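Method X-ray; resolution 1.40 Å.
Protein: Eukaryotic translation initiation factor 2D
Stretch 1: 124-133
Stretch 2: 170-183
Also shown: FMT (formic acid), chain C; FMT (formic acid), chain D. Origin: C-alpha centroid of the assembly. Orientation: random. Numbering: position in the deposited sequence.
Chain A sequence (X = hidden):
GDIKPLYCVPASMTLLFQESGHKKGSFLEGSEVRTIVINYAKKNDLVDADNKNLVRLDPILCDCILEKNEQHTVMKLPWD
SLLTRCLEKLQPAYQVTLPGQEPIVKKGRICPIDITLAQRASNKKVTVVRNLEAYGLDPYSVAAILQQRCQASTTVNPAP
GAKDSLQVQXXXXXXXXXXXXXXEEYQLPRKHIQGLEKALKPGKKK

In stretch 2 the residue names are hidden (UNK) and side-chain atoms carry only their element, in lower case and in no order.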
# COMPACT_ATOMS: atom_id res chain seq x y z
N LYS A 124 5.40 -22.85 -26.37
CA LYS A 124 5.56 -23.15 -24.93
C LYS A 124 5.06 -22.00 -24.07
O LYS A 124 5.69 -20.95 -23.93
CB LYS A 124 7.02 -23.44 -24.57
CG LYS A 124 7.62 -24.65 -25.28
CD LYS A 124 6.83 -25.93 -25.05
CE LYS A 124 7.53 -27.14 -25.65
NZ LYS A 124 6.62 -28.31 -25.69
N LYS A 125 3.92 -22.24 -23.44
CA LYS A 125 3.27 -21.26 -22.61
C LYS A 125 3.86 -21.37 -21.22
O LYS A 125 4.23 -22.45 -20.77
CB LYS A 125 1.78 -21.58 -22.60
CG LYS A 125 0.85 -20.53 -22.05
CD LYS A 125 -0.61 -20.85 -22.41
CE LYS A 125 -1.10 -20.16 -23.67
NZ LYS A 125 -2.55 -20.46 -23.91
N VAL A 126 3.99 -20.22 -20.57
CA VAL A 126 4.40 -20.12 -19.19
C VAL A 126 3.49 -19.16 -18.44
O VAL A 126 2.83 -18.32 -19.04
CB VAL A 126 5.86 -19.66 -19.04
CG1 VAL A 126 6.79 -20.70 -19.64
CG2 VAL A 126 6.08 -18.26 -19.61
N THR A 127 3.47 -19.32 -17.13
CA THR A 127 2.71 -18.47 -16.21
C THR A 127 3.70 -17.67 -15.39
O THR A 127 4.64 -18.24 -14.81
CB THR A 127 1.81 -19.33 -15.31
OG1 THR A 127 0.99 -20.16 -16.12
CG2 THR A 127 0.93 -18.48 -14.43
N VAL A 128 3.53 -16.35 -15.37
CA VAL A 128 4.47 -15.44 -14.70
C VAL A 128 3.73 -14.66 -13.62
O VAL A 128 2.67 -14.08 -13.88
CB VAL A 128 5.12 -14.49 -15.72
CG1 VAL A 128 6.09 -13.54 -15.03
CG2 VAL A 128 5.77 -15.29 -16.87
N VAL A 129 4.29 -14.66 -12.41
CA VAL A 129 3.64 -14.09 -11.23
C VAL A 129 4.52 -13.03 -10.60
O VAL A 129 5.62 -13.35 -10.13
CB VAL A 129 3.29 -15.17 -10.20
CG1 VAL A 129 2.41 -14.58 -9.09
CG2 VAL A 129 2.61 -16.37 -10.87
N ARG A 130 4.04 -11.78 -10.62
CA ARG A 130 4.76 -10.61 -10.13
C ARG A 130 4.07 -10.05 -8.88
O ARG A 130 2.85 -10.13 -8.76
CB ARG A 130 4.70 -9.53 -11.26
CG ARG A 130 5.28 -8.17 -10.91
CD ARG A 130 5.11 -7.21 -12.07
NE ARG A 130 5.96 -7.60 -13.20
CZ ARG A 130 7.14 -7.08 -13.51
NH1 ARG A 130 7.68 -6.10 -12.81
NH2 ARG A 130 7.81 -7.57 -14.54
N ASN A 131 4.88 -9.47 -7.99
CA ASN A 131 4.47 -8.75 -6.79
C ASN A 131 4.05 -9.61 -5.61
O ASN A 131 3.39 -9.13 -4.69
CB ASN A 131 3.41 -7.67 -7.08
CG ASN A 131 3.98 -6.50 -7.80
OD1 ASN A 131 5.15 -6.12 -7.59
ND2 ASN A 131 3.16 -5.87 -8.62
N LEU A 132 4.51 -10.85 -5.58
CA LEU A 132 4.21 -11.69 -4.44
C LEU A 132 4.76 -11.07 -3.16
O LEU A 132 4.10 -11.14 -2.11
CB LEU A 132 4.79 -13.09 -4.63
CG LEU A 132 4.08 -13.92 -5.71
CD1 LEU A 132 4.94 -15.12 -6.10
CD2 LEU A 132 2.71 -14.38 -5.24
N GLU A 133 5.95 -10.48 -3.22
CA GLU A 133 6.58 -9.94 -2.03
C GLU A 133 5.79 -8.76 -1.46
O GLU A 133 5.87 -8.49 -0.27
CB GLU A 133 8.04 -9.55 -2.32
CG GLU A 133 8.92 -10.75 -2.76
CD GLU A 133 10.14 -10.40 -3.68
OE1 GLU A 133 10.01 -9.80 -4.78
OE2 GLU A 133 11.27 -10.77 -3.33
N UNK A 170 6.16 -20.47 -13.98
CA UNK A 170 5.77 -21.88 -13.96
C UNK A 170 5.53 -22.32 -15.40
O UNK A 170 4.86 -21.63 -16.15
c UNK A 170 4.31 -23.65 -12.94
c UNK A 170 4.51 -21.39 -11.79
c UNK A 170 4.49 -22.14 -13.13
c UNK A 170 3.77 -20.04 -11.86
N UNK A 171 6.10 -23.47 -15.78
CA UNK A 171 5.84 -23.99 -17.12
C UNK A 171 4.34 -24.30 -17.27
O UNK A 171 3.69 -24.79 -16.35
c UNK A 171 8.51 -24.09 -18.68
o UNK A 171 9.31 -23.16 -18.54
n UNK A 171 7.93 -24.37 -19.84
c UNK A 171 6.67 -25.25 -17.36
c UNK A 171 8.15 -24.99 -17.50
N UNK A 172 3.81 -23.95 -18.44
CA UNK A 172 2.43 -24.23 -18.77
C UNK A 172 1.46 -23.16 -18.29
O UNK A 172 1.86 -22.09 -17.85
N UNK A 173 0.18 -23.49 -18.41
CA UNK A 173 -0.93 -22.59 -18.09
C UNK A 173 -1.46 -22.95 -16.73
O UNK A 173 -2.20 -23.93 -16.57
o UNK A 173 -3.34 -21.21 -17.84
c UNK A 173 -3.13 -21.71 -18.95
c UNK A 173 -1.99 -22.69 -19.16
n UNK A 173 -3.89 -21.45 -20.02
N UNK A 174 -1.06 -22.16 -15.73
CA UNK A 174 -1.28 -22.53 -14.33
C UNK A 174 -2.09 -21.51 -13.57
O UNK A 174 -2.11 -21.53 -12.33
c UNK A 174 0.49 -25.09 -14.59
c UNK A 174 0.07 -22.75 -13.63
n UNK A 174 1.19 -25.85 -15.44
c UNK A 174 1.01 -23.68 -14.39
o UNK A 174 -0.51 -25.52 -14.00
N UNK A 175 -2.77 -20.61 -14.29
CA UNK A 175 -3.46 -19.49 -13.66
C UNK A 175 -4.47 -19.96 -12.59
O UNK A 175 -4.55 -19.37 -11.50
c UNK A 175 -4.15 -18.60 -14.70
c UNK A 175 -3.17 -18.13 -15.77
c UNK A 175 -4.85 -17.42 -14.04
N UNK A 176 -5.20 -21.02 -12.90
CA UNK A 176 -6.17 -21.57 -11.95
C UNK A 176 -5.56 -22.02 -10.64
O UNK A 176 -6.16 -21.87 -9.58
c UNK A 176 -6.18 -23.81 -13.15
c UNK A 176 -7.00 -22.68 -12.60
n UNK A 176 -5.36 -23.67 -14.24
n UNK A 176 -5.21 -25.73 -13.63
c UNK A 176 -6.07 -25.11 -12.76
c UNK A 176 -4.77 -24.83 -14.50
N UNK A 177 -4.33 -22.52 -10.69
CA UNK A 177 -3.64 -22.90 -9.46
C UNK A 177 -3.24 -21.69 -8.63
O UNK A 177 -3.21 -21.77 -7.39
c UNK A 177 -3.67 -27.09 -10.50
c UNK A 177 -2.42 -23.76 -9.78
n UNK A 177 -2.97 -26.90 -11.61
n UNK A 177 -3.55 -26.02 -9.73
c UNK A 177 -2.42 -25.64 -11.56
c UNK A 177 -2.76 -25.09 -10.37
N UNK A 178 -2.90 -20.58 -9.29
CA UNK A 178 -2.67 -19.34 -8.55
C UNK A 178 -3.95 -18.83 -7.90
O UNK A 178 -3.89 -18.24 -6.82
c UNK A 178 -0.08 -19.51 -10.28
c UNK A 178 -2.08 -18.23 -9.42
c UNK A 178 -0.57 -18.24 -9.61
c UNK A 178 0.13 -18.01 -8.27
N UNK A 179 -5.09 -19.00 -8.56
CA UNK A 179 -6.35 -18.66 -7.92
C UNK A 179 -6.53 -19.42 -6.62
O UNK A 179 -6.84 -18.82 -5.58
N UNK A 180 -6.28 -20.72 -6.65
CA UNK A 180 -6.34 -21.51 -5.42
C UNK A 180 -5.38 -20.96 -4.36
O UNK A 180 -5.76 -20.70 -3.22
c UNK A 180 -4.33 -24.08 -4.07
c UNK A 180 -6.50 -24.19 -3.52
c UNK A 180 -1.95 -24.38 -3.91
c UNK A 180 -4.46 -24.77 -2.84
c UNK A 180 -3.06 -23.91 -4.62
c UNK A 180 -3.35 -25.26 -2.15
n UNK A 180 -5.79 -24.81 -2.53
c UNK A 180 -2.11 -25.06 -2.69
c UNK A 180 -5.66 -23.74 -4.50
c UNK A 180 -6.04 -22.97 -5.72
N UNK A 181 -4.13 -20.81 -4.74
CA UNK A 181 -3.10 -20.46 -3.78
C UNK A 181 -3.38 -19.11 -3.16
O UNK A 181 -3.33 -18.95 -1.93
c UNK A 181 0.81 -20.15 -4.23
c UNK A 181 -0.47 -21.23 -2.38
c UNK A 181 -1.72 -20.48 -4.44
c UNK A 181 -0.52 -20.20 -3.50
N UNK A 182 -3.66 -18.12 -3.99
CA UNK A 182 -3.78 -16.75 -3.52
C UNK A 182 -5.13 -16.47 -2.85
O UNK A 182 -5.16 -15.79 -1.83
c UNK A 182 -2.17 -15.87 -5.31
c UNK A 182 -1.01 -15.67 -4.34
c UNK A 182 -2.06 -14.90 -6.48
c UNK A 182 -3.54 -15.76 -4.66
N UNK A 183 -6.22 -16.94 -3.44
CA UNK A 183 -7.55 -16.65 -2.91
C UNK A 183 -7.97 -17.60 -1.81
O UNK A 183 -8.61 -17.19 -0.86
c UNK A 183 -8.62 -16.72 -4.01
c UNK A 183 -8.43 -15.77 -5.19
c UNK A 183 -8.47 -14.33 -4.75
c UNK A 183 -9.52 -16.01 -6.22
C FMT C . -6.22 -25.80 -7.74
O1 FMT C . -6.98 -26.14 -6.84
O2 FMT C . -4.92 -25.90 -7.52
C FMT D . -3.05 -23.85 -23.29
O1 FMT D . -3.24 -23.24 -22.26
O2 FMT D . -2.97 -23.15 -24.40

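Position 170 carries four side-chain carbons, forked at the first, with one arm two carbons long; the end of that arm lies 4.0 Å from Val-129 CG2. This is isoleucine, and the carbon is Ile-170 CD1. Its backbone pairs antiparallel with Thr-127: Thr-127 N to Ile-170 O is 2.9 Å, Ile-170 N to Thr-127 O is 2.8 Å.

Position 171 has three carbons in a row, the third bearing one O and one N, hence glutamine. Its CB points away from stretch 1, yet Gln-171 OE1 returns to 3.7 Å from Val-126 CG1.

Position 172 has no side-chain atoms and is glycine. With phi/psi of 87/-171°, a CB would be jammed against the preceding carbonyl oxygen. Gly-172 N donates to Lys-125 O at 2.8 Å.

Position 173 shows two carbons, the second with one O and one N: asparagine. Its CB is 4.0 Å from Lys-125 CD. Asn-173 ND2 reaches FMT (chain D) O1 at 2.9 Å, while Lys-125 NZ bonds O2 of the same formic acid at 2.8 Å, so the ligand links both stretches.

Position 174 again has three carbons ending in one O and one N, a second glutamine, at the helix N-cap position. Gln-174 NE2 donates to Gln-171 O (2.9 Å), bracing the turn.

Position 175, one carbon carrying two more, is valine; its CG2 lies 4.3 Å from Thr-127 CG2.

Positions 176 and 177 each bear one carbon and a five-membered ring with two nitrogens, so both are histidine, beyond reach of stretch 1. His-177 ND1 donates to FMT (chain C) O2 at 2.6 Å.

Position 178 has four carbons forked at the second: leucine, with Leu-178 CG 3.9 Å from Val-129 CG2.

Position 179 lacks a side chain and is glycine. Position 180 has fused five- and six-membered rings with one nitrogen: tryptophan, far from stretch 1.

Positions 181, 182 and 183 each have four carbons forked at the second, so all are leucine. Of these, Leu-182 makes the contact, its CD2 lying 4.0 Å from Leu-132 CD2.

The contact turns on Thr-127. Its OG1 donates to Gly-172 O (2.7 Å) and accepts from Gln-174 N (2.9 Å), fastening the strand to the turn just before the helix. Beyond this polar junction, Val-129 packs against Ile-170 and Leu-178, and Leu-132 meets Leu-182. The strand and helix axes, 29° apart in direction, approach to 9.9 Å, leaving room for these apolar side chains between them.

Stretch 2 170-183: IQGNQVHHLGWLLL
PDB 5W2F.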